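Local coordinates for ABM domain-containing protein (Caulobacter crescentus, PDB 3BM7) that is of unknown function but is probably an oxidoreductase related to the antibiotic biosynthesis monooxygenases, at residues K39-L44 against Y58-S63. Sequence-based numbering, arbitrary orientation. Where two conformers were deposited one is given.
Sequences KVFLDL and YQLTRS. With EDO (1,2-ethanediol), chain C.
F41 reaches from the helix to the strand and lodges between L60 and Y58. Methyl CD1 of L60 sits over the middle of one face of the F41 ring, 4.1 Å from its centroid, a CH-pi contact; the other methyl, CD2, lies 3.9 Å from F41 CD1. F41 CG stands anti to its own backbone nitrogen (chi1 -162°), beside the carbonyl carbon, which extends the phenyl ring toward the strand. Its far end meets Y58, where F41 CZ lies 3.7 Å from Y58 CE2. The two rings are nearly parallel (6°) but so far displaced, with centroids 5.5 Å apart, that little of one lies over the other. Y58 in turn points its phenol at the helix, and L44 CD2 comes in at the ring edge, 3.5 Å from Y58 OH. All four side chains are buried, and no hydrogen bond links the segments. Around them, V72 also touches F41, and H85 meets the Y58 ring. Q59 starts away from the helix, and its NE2 donates a nearly straight hydrogen bond (3.0 Å) to L60 O. T61 and R62 pair antiparallel with a strand of the second subunit, extending the sheet across the interface. Residues 39-44 run nearly antiparallel to 58-62 (158°); helix 34-51 packs on the four-stranded antiparallel sheet, as in the ferredoxin-like fold of ABM domains.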
# COMPACT_ATOMS: atom_id res chain seq x y z
N LYS A 39 11.09 -15.32 -6.05
CA LYS A 39 12.31 -15.04 -6.80
C LYS A 39 12.06 -14.23 -8.06
O LYS A 39 12.78 -13.26 -8.31
CB LYS A 39 13.03 -16.36 -7.15
CG LYS A 39 14.37 -16.12 -7.84
N VAL A 40 11.05 -14.60 -8.84
CA VAL A 40 10.72 -13.86 -10.04
C VAL A 40 10.25 -12.46 -9.67
O VAL A 40 10.66 -11.47 -10.28
CB VAL A 40 9.62 -14.55 -10.84
CG1 VAL A 40 9.19 -13.68 -12.03
CG2 VAL A 40 10.10 -15.94 -11.29
N PHE A 41 9.37 -12.37 -8.67
CA PHE A 41 8.87 -11.07 -8.30
C PHE A 41 9.98 -10.13 -7.79
O PHE A 41 10.00 -8.95 -8.13
CB PHE A 41 7.73 -11.13 -7.28
CG PHE A 41 6.95 -9.85 -7.24
CD1 PHE A 41 7.42 -8.76 -6.55
CD2 PHE A 41 5.84 -9.71 -8.02
CE1 PHE A 41 6.73 -7.55 -6.61
CE2 PHE A 41 5.14 -8.51 -8.06
CZ PHE A 41 5.62 -7.46 -7.35
N LEU A 42 10.85 -10.62 -6.94
CA LEU A 42 11.91 -9.75 -6.41
C LEU A 42 12.88 -9.29 -7.48
O LEU A 42 13.38 -8.18 -7.44
CB LEU A 42 12.62 -10.40 -5.24
CG LEU A 42 11.80 -10.54 -3.96
CD1 LEU A 42 12.54 -11.33 -2.90
CD2 LEU A 42 11.38 -9.14 -3.43
N ASP A 43 13.14 -10.15 -8.45
CA ASP A 43 13.96 -9.79 -9.58
C ASP A 43 13.27 -8.67 -10.38
O ASP A 43 13.92 -7.71 -10.79
CB ASP A 43 14.21 -11.03 -10.43
CG ASP A 43 14.97 -10.72 -11.68
OD1 ASP A 43 16.21 -10.74 -11.63
OD2 ASP A 43 14.33 -10.47 -12.71
N LEU A 44 11.97 -8.80 -10.60
CA LEU A 44 11.17 -7.75 -11.25
C LEU A 44 11.25 -6.43 -10.46
O LEU A 44 11.54 -5.35 -10.98
CB LEU A 44 9.72 -8.19 -11.41
CG LEU A 44 8.73 -7.10 -11.84
CD1 LEU A 44 9.13 -6.50 -13.22
CD2 LEU A 44 7.30 -7.63 -11.80
N TYR A 58 7.29 0.16 -4.67
CA TYR A 58 6.99 -1.09 -5.29
C TYR A 58 7.37 -2.20 -4.33
O TYR A 58 8.48 -2.71 -4.37
CB TYR A 58 7.76 -1.21 -6.63
CG TYR A 58 7.17 -2.22 -7.54
CD1 TYR A 58 6.02 -1.99 -8.25
CD2 TYR A 58 7.79 -3.48 -7.71
CE1 TYR A 58 5.47 -2.95 -9.10
CE2 TYR A 58 7.26 -4.42 -8.53
CZ TYR A 58 6.13 -4.18 -9.26
OH TYR A 58 5.58 -5.12 -10.08
N GLN A 59 6.46 -2.57 -3.46
CA GLN A 59 6.80 -3.36 -2.29
C GLN A 59 5.89 -4.59 -2.21
O GLN A 59 4.65 -4.55 -1.90
CB GLN A 59 6.66 -2.55 -1.01
CG GLN A 59 7.03 -3.36 0.22
CD GLN A 59 8.49 -3.76 0.18
OE1 GLN A 59 9.40 -2.89 0.14
NE2 GLN A 59 8.74 -5.07 0.18
N LEU A 60 6.50 -5.77 -2.45
CA LEU A 60 5.83 -7.01 -2.22
C LEU A 60 5.64 -7.26 -0.72
O LEU A 60 6.57 -7.08 0.05
CB LEU A 60 6.68 -8.17 -2.78
CG LEU A 60 6.00 -9.53 -2.78
CD1 LEU A 60 4.75 -9.63 -3.66
CD2 LEU A 60 7.08 -10.61 -3.19
N THR A 61 4.46 -7.68 -0.36
CA THR A 61 4.15 -8.12 1.02
C THR A 61 3.36 -9.40 1.05
O THR A 61 2.68 -9.75 0.08
CB THR A 61 3.32 -7.02 1.80
OG1 THR A 61 1.94 -7.06 1.40
CG2 THR A 61 3.97 -5.61 1.63
N ARG A 62 3.45 -10.13 2.17
CA ARG A 62 2.71 -11.37 2.35
C ARG A 62 1.55 -11.17 3.32
O ARG A 62 1.75 -10.56 4.37
CB ARG A 62 3.62 -12.43 3.00
CG ARG A 62 4.90 -12.71 2.28
CD ARG A 62 5.48 -14.10 2.72
NE ARG A 62 6.85 -14.29 2.24
CZ ARG A 62 7.94 -13.86 2.84
NH1 ARG A 62 7.88 -13.24 4.02
NH2 ARG A 62 9.12 -14.07 2.27
N SER A 63 0.41 -11.77 3.00
CA SER A 63 -0.69 -11.87 3.94
C SER A 63 -0.28 -12.65 5.17
O SER A 63 0.49 -13.59 5.08
CB SER A 63 -1.89 -12.50 3.28
OG SER A 63 -2.95 -12.74 4.20
C1 EDO C . 0.71 -15.10 2.51
O1 EDO C . 0.67 -15.91 3.68
C2 EDO C . 1.49 -15.75 1.40
O2 EDO C . 2.80 -15.23 1.34